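Local coordinates for CYTH domain-containing protein (Pyrococcus horikoshii, PDB 2DC4) that is of unknown function but belongs to the CYTH family, whose barrel-shaped members typically hydrolyse or cyclise triphosphate substrates with the help of divalent metal ions, at residues D64-E69 with E135-I140; L124-I129 with W141-R146. All coordinates share one frame; numbering follows the deposited sequence.

Contact 1 (D64-E69 with E135-I140); sequences DKRNEE and EGKKII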
loop_
_atom_site.group_PDB
_atom_site.type_symbol
_atom_site.label_atom_id
_atom_site.label_comp_id
_atom_site.label_asym_id
_atom_site.label_seq_id
_atom_site.Cartn_x
_atom_site.Cartn_y
_atom_site.Cartn_z
ATOM N N ASP A 64 17.362 18.148 3.272
ATOM C CA ASP A 64 18.247 19.295 3.044
ATOM C C ASP A 64 17.538 20.345 2.191
ATOM O O ASP A 64 16.415 20.127 1.742
ATOM C CB ASP A 64 19.530 18.844 2.342
ATOM C CG ASP A 64 19.294 18.452 0.895
ATOM O OD1 ASP A 64 18.349 17.679 0.639
ATOM O OD2 ASP A 64 20.048 18.914 0.015
ATOM N N LYS A 65 18.189 21.481 1.961
ATOM C CA LYS A 65 17.570 22.536 1.163
ATOM C C LYS A 65 17.966 22.514 -0.314
ATOM O O LYS A 65 17.539 23.372 -1.087
ATOM C CB LYS A 65 17.877 23.910 1.771
ATOM C CG LYS A 65 17.276 24.127 3.159
ATOM C CD LYS A 65 15.759 23.961 3.150
ATOM C CE LYS A 65 15.156 24.248 4.520
ATOM N NZ LYS A 65 15.674 23.335 5.578
ATOM N N ARG A 66 18.775 21.535 -0.704
ATOM C CA ARG A 66 19.198 21.410 -2.094
ATOM C C ARG A 66 18.469 20.242 -2.749
ATOM O O ARG A 66 18.725 19.912 -3.906
ATOM C CB ARG A 66 20.706 21.167 -2.179
ATOM C CG ARG A 66 21.561 22.237 -1.520
ATOM C CD ARG A 66 23.041 21.898 -1.640
ATOM N NE ARG A 66 23.537 22.039 -3.006
ATOM C CZ ARG A 66 23.617 23.197 -3.657
ATOM N NH1 ARG A 66 23.232 24.322 -3.064
ATOM N NH2 ARG A 66 24.085 23.235 -4.897
ATOM N N ASN A 67 17.561 19.620 -2.001
ATOM C CA ASN A 67 16.810 18.475 -2.509
ATOM C C ASN A 67 17.775 17.360 -2.915
ATOM O O ASN A 67 17.568 16.688 -3.923
ATOM C CB ASN A 67 15.959 18.891 -3.716
ATOM C CG ASN A 67 14.764 19.741 -3.327
ATOM O OD1 ASN A 67 14.385 19.802 -2.154
ATOM N ND2 ASN A 67 14.172 20.415 -4.306
ATOM N N GLU A 68 18.820 17.160 -2.117
ATOM C CA GLU A 68 19.820 16.138 -2.404
ATOM C C GLU A 68 19.862 14.999 -1.391
ATOM O O GLU A 68 20.504 13.978 -1.629
ATOM C CB GLU A 68 21.208 16.787 -2.500
ATOM C CG GLU A 68 21.423 17.581 -3.780
ATOM C CD GLU A 68 22.719 18.380 -3.774
ATOM O OE1 GLU A 68 23.634 18.044 -2.996
ATOM O OE2 GLU A 68 22.822 19.341 -4.566
ATOM N N GLU A 69 19.179 15.173 -0.266
ATOM C CA GLU A 69 19.156 14.147 0.773
ATOM C C GLU A 69 17.705 13.853 1.119
ATOM O O GLU A 69 16.930 14.774 1.363
ATOM C CB GLU A 69 19.901 14.639 2.018
ATOM C CG GLU A 69 21.270 15.232 1.721
ATOM C CD GLU A 69 21.998 15.674 2.978
ATOM O OE1 GLU A 69 21.325 16.134 3.924
ATOM O OE2 GLU A 69 23.242 15.571 3.013
ATOM N N GLU A 135 30.617 12.076 2.219
ATOM C CA GLU A 135 31.446 11.228 1.371
ATOM C C GLU A 135 30.662 10.835 0.126
ATOM O O GLU A 135 31.229 10.671 -0.955
ATOM C CB GLU A 135 31.862 9.968 2.138
ATOM C CG GLU A 135 32.662 8.962 1.326
ATOM C CD GLU A 135 33.044 7.729 2.131
ATOM O OE1 GLU A 135 33.772 7.871 3.136
ATOM O OE2 GLU A 135 32.615 6.616 1.760
ATOM N N GLY A 136 29.352 10.684 0.289
ATOM C CA GLY A 136 28.508 10.311 -0.829
ATOM C C GLY A 136 28.470 11.402 -1.880
ATOM O O GLY A 136 28.605 11.132 -3.076
ATOM N N LYS A 137 28.286 12.640 -1.438
ATOM C CA LYS A 137 28.244 13.755 -2.375
ATOM C C LYS A 137 29.580 13.912 -3.086
ATOM O O LYS A 137 29.622 14.310 -4.246
ATOM C CB LYS A 137 27.866 15.051 -1.655
ATOM C CG LYS A 137 26.429 15.065 -1.162
ATOM C CD LYS A 137 25.975 16.459 -0.756
ATOM C CE LYS A 137 24.508 16.456 -0.362
ATOM N NZ LYS A 137 23.991 17.828 -0.097
ATOM N N LYS A 138 30.672 13.594 -2.396
ATOM C CA LYS A 138 31.997 13.692 -3.000
ATOM C C LYS A 138 32.121 12.669 -4.124
ATOM O O LYS A 138 32.731 12.934 -5.166
ATOM C CB LYS A 138 33.086 13.442 -1.951
ATOM C CG LYS A 138 33.135 14.481 -0.839
ATOM C CD LYS A 138 34.250 14.168 0.151
ATOM C CE LYS A 138 34.362 15.246 1.220
ATOM N NZ LYS A 138 35.513 15.001 2.133
ATOM N N ILE A 139 31.531 11.497 -3.915
ATOM C CA ILE A 139 31.580 10.450 -4.925
ATOM C C ILE A 139 30.742 10.862 -6.129
ATOM O O ILE A 139 31.157 10.693 -7.274
ATOM C CB ILE A 139 31.045 9.112 -4.374
ATOM C CG1 ILE A 139 31.991 8.580 -3.297
ATOM C CG2 ILE A 139 30.901 8.102 -5.506
ATOM C CD1 ILE A 139 31.492 7.317 -2.616
ATOM N N ILE A 140 29.561 11.405 -5.859
ATOM C CA ILE A 140 28.674 11.844 -6.926
ATOM C C ILE A 140 29.362 12.899 -7.776
ATOM O O ILE A 140 29.307 12.842 -9.000
ATOM C CB ILE A 140 27.356 12.414 -6.362
ATOM C CG1 ILE A 140 26.497 11.262 -5.832
ATOM C CG2 ILE A 140 26.611 13.206 -7.443
ATOM C CD1 ILE A 140 25.216 11.684 -5.158
#
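Lys-137 lays the outer end of its side chain across Glu-68 and Glu-69, crossing each at about a right angle. With CG anti to the carbonyl carbon (chi1 -69°) and every later torsion extended, the stem is long enough to carry NZ from helix 133-146 to the loop. NZ gives a salt-bridge hydrogen bond to Glu-68 OE1 at 2.9 Å, arriving 37° out of the carboxylate plane. Lys-137 CE stays close to the same oxygen, 3.2 Å from Glu-68 OE1, and is 3.7 Å from Glu-69 OE2. The second bridge, Lys-137 NZ to Glu-69 OE2, is long at 3.9 Å.

The other oxygen of Glu-68 is engaged by the loop itself: Arg-66 NE bonds to Glu-68 OE2 at 3.2 Å, again from above the plane. Asp-64 orders the backbone beneath, its OD1 accepting from both Glu-68 N (2.8 Å) and Glu-69 N. Glu-68 also bonds through its backbone to Glu-4 of strand 2-8.

With a cation on each carboxylate oxygen, Glu-68 is held against rotation, and its negative charge is probably stabilised. This polar surface clasp ties the 54-62/69-76 hairpin loop to the helix by charge, with little apolar packing.

Contact 2 (L124-I129 with W141-R146); sequences LDIEVI and WDVARR
Ile-126 reaches from strand 121-128 to Val-143 and Ala-144 on helix 133-146, and its branches can be followed outward in turn. At the base, CB lies 4.0 Å from CG2 of Ile-140, one turn earlier on the same helix. The short branch, CG2, sits 3.9 Å from that same Ile-140 CG2 and 4.5 Å from Val-143 CG1, which places it between two helix side chains. CG1 acts mainly as a spacer; the atom of 141-146 nearest to Ile-126 CG1 is Val-143 CG1, at 5.3 Å. With CG1 beside the backbone N (chi1 -58°) and CD1 anti to CA (chi2 -176°), the long branch is fully extended, and its tip makes the closest approach. CD1 lies 4.0 Å from Ala-144 CA and 4.1 Å from Ala-144 CB, so it rests against the helix backbone as well as a methyl group. Val-143 CG1 flanks the same tip at 4.4 Å.

The small side chain of Ala-144 is consistent with this end-on approach, with CA atoms of Ile-126 and Ala-144 only 7.8 Å apart. Phe-7 of strand 2-8 touches both Ile-126 and Ala-144, while Phe-112 of strand 110-117 meets Val-143, extending the apolar layer over neighbouring strands. Alternation along the strand sends Asp-125 and Glu-127 to the opposite face, where they lie near Lys-6 and Glu-4 respectively. A helix packed outside an antiparallel barrel whose interior carries charged side chains is the pattern of the CYTH, or triphosphate tunnel, fold.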
loop_
_atom_site.group_PDB
_atom_site.type_symbol
_atom_site.label_atom_id
_atom_site.label_comp_id
_atom_site.label_asym_id
_atom_site.label_seq_id
_atom_site.Cartn_x
_atom_site.Cartn_y
_atom_site.Cartn_z
ATOM N N LEU A 124 19.403 13.754 -15.523
ATOM C CA LEU A 124 20.198 12.621 -15.076
ATOM C C LEU A 124 20.301 12.729 -13.572
ATOM O O LEU A 124 20.714 13.762 -13.049
ATOM C CB LEU A 124 21.617 12.648 -15.660
ATOM C CG LEU A 124 22.570 11.638 -14.991
ATOM C CD1 LEU A 124 22.181 10.221 -15.389
ATOM C CD2 LEU A 124 24.017 11.920 -15.388
ATOM N N ASP A 125 19.896 11.679 -12.868
ATOM C CA ASP A 125 20.021 11.668 -11.425
ATOM C C ASP A 125 21.201 10.753 -11.135
ATOM O O ASP A 125 21.268 9.639 -11.656
ATOM C CB ASP A 125 18.767 11.093 -10.757
ATOM C CG ASP A 125 17.640 12.098 -10.663
ATOM O OD1 ASP A 125 17.869 13.191 -10.103
ATOM O OD2 ASP A 125 16.524 11.800 -11.134
ATOM N N ILE A 126 22.150 11.236 -10.345
ATOM C CA ILE A 126 23.291 10.412 -9.972
ATOM C C ILE A 126 23.074 10.126 -8.494
ATOM O O ILE A 126 23.062 11.040 -7.662
ATOM C CB ILE A 126 24.639 11.135 -10.178
ATOM C CG1 ILE A 126 24.782 11.569 -11.642
ATOM C CG2 ILE A 126 25.789 10.198 -9.787
ATOM C CD1 ILE A 126 26.137 12.214 -11.962
ATOM N N GLU A 127 22.895 8.849 -8.178
ATOM C CA GLU A 127 22.605 8.402 -6.822
ATOM C C GLU A 127 23.740 7.543 -6.259
ATOM O O GLU A 127 24.368 6.761 -6.961
ATOM C CB GLU A 127 21.306 7.596 -6.852
ATOM C CG GLU A 127 20.066 8.490 -6.881
ATOM C CD GLU A 127 18.824 7.628 -6.850
ATOM O OE1 GLU A 127 18.800 6.663 -6.100
ATOM O OE2 GLU A 127 17.886 7.930 -7.585
ATOM N N VAL A 128 23.997 7.665 -4.965
ATOM C CA VAL A 128 25.033 6.853 -4.343
ATOM C C VAL A 128 24.524 6.291 -3.028
ATOM O O VAL A 128 23.669 6.888 -2.375
ATOM C CB VAL A 128 26.316 7.684 -4.081
ATOM C CG1 VAL A 128 26.027 8.784 -3.086
ATOM C CG2 VAL A 128 27.435 6.782 -3.574
ATOM N N ILE A 129 25.041 5.127 -2.653
ATOM C CA ILE A 129 24.662 4.494 -1.397
ATOM C C ILE A 129 25.824 4.698 -0.429
ATOM O O ILE A 129 26.944 4.279 -0.709
ATOM C CB ILE A 129 24.419 2.984 -1.587
ATOM C CG1 ILE A 129 23.301 2.765 -2.609
ATOM C CG2 ILE A 129 24.059 2.341 -0.253
ATOM C CD1 ILE A 129 23.066 1.305 -2.956
ATOM N N TRP A 141 30.025 13.853 -7.131
ATOM C CA TRP A 141 30.696 14.892 -7.902
ATOM C C TRP A 141 31.916 14.413 -8.689
ATOM O O TRP A 141 32.202 14.942 -9.760
ATOM C CB TRP A 141 31.022 16.091 -7.005
ATOM C CG TRP A 141 29.808 16.953 -6.855
ATOM C CD1 TRP A 141 28.947 16.994 -5.793
ATOM C CD2 TRP A 141 29.236 17.788 -7.867
ATOM N NE1 TRP A 141 27.867 17.795 -6.090
ATOM C CE2 TRP A 141 28.022 18.295 -7.357
ATOM C CE3 TRP A 141 29.632 18.149 -9.161
ATOM C CZ2 TRP A 141 27.196 19.149 -8.096
ATOM C CZ3 TRP A 141 28.808 19.000 -9.899
ATOM C CH2 TRP A 141 27.605 19.487 -9.360
ATOM N N ASP A 142 32.625 13.402 -8.193
ATOM C CA ASP A 142 33.763 12.885 -8.946
ATOM C C ASP A 142 33.227 12.246 -10.227
ATOM O O ASP A 142 33.819 12.370 -11.303
ATOM C CB ASP A 142 34.539 11.840 -8.135
ATOM C CG ASP A 142 35.448 12.465 -7.100
ATOM O OD1 ASP A 142 35.991 13.558 -7.368
ATOM O OD2 ASP A 142 35.635 11.857 -6.025
ATOM N N VAL A 143 32.096 11.554 -10.100
ATOM C CA VAL A 143 31.462 10.911 -11.244
ATOM C C VAL A 143 30.908 11.973 -12.198
ATOM O O VAL A 143 31.084 11.882 -13.409
ATOM C CB VAL A 143 30.294 9.995 -10.799
ATOM C CG1 VAL A 143 29.584 9.419 -12.019
ATOM C CG2 VAL A 143 30.821 8.888 -9.911
ATOM N N ALA A 144 30.246 12.984 -11.647
ATOM C CA ALA A 144 29.669 14.041 -12.472
ATOM C C ALA A 144 30.731 14.715 -13.344
ATOM O O ALA A 144 30.530 14.904 -14.544
ATOM C CB ALA A 144 28.985 15.082 -11.588
ATOM N N ARG A 145 31.853 15.083 -12.735
ATOM C CA ARG A 145 32.930 15.737 -13.476
ATOM C C ARG A 145 33.517 14.821 -14.544
ATOM O O ARG A 145 33.957 15.276 -15.607
ATOM C CB ARG A 145 34.024 16.203 -12.509
ATOM C CG ARG A 145 33.518 17.204 -11.465
ATOM C CD ARG A 145 34.659 17.992 -10.827
ATOM N NE ARG A 145 35.595 17.156 -10.078
ATOM C CZ ARG A 145 35.415 16.750 -8.825
ATOM N NH1 ARG A 145 34.330 17.104 -8.150
ATOM N NH2 ARG A 145 36.324 15.981 -8.244
ATOM N N ARG A 146 33.528 13.523 -14.273
ATOM C CA ARG A 146 34.050 12.594 -15.256
ATOM C C ARG A 146 33.111 12.556 -16.459
ATOM O O ARG A 146 33.515 12.198 -17.565
ATOM C CB ARG A 146 34.205 11.203 -14.650
ATOM C CG ARG A 146 34.874 10.235 -15.595
ATOM C CD ARG A 146 35.500 9.099 -14.836
ATOM N NE ARG A 146 36.115 8.128 -15.734
ATOM C CZ ARG A 146 36.731 7.034 -15.308
ATOM N NH1 ARG A 146 36.804 6.796 -14.006
ATOM N NH2 ARG A 146 37.268 6.182 -16.174
#

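Overall arrangement
Contacts 1 and 2 share helix 133-146 and have centres 10 Å apart on the same side of the chain's centre. Lys-137 reaches the hairpin loop through charge, whereas Ile-140, Val-143 and Ala-144 press apolar atoms onto strand 121-128. Val-128 joins the two, its CG1 lying 3.5 Å from Gly-136 O and 3.7 Å from Ile-140 CD1. Strand 2-8, bonded through backbone to both Glu-68 and Ile-126, runs between the loop and the last strand, and so the helix straddles this part of the barrel wall. The barrel interior, which in relatives receives the substrate, probably lies on the wall's other face, to which Asp-125 and Glu-127 point, so neither contact appears to line it.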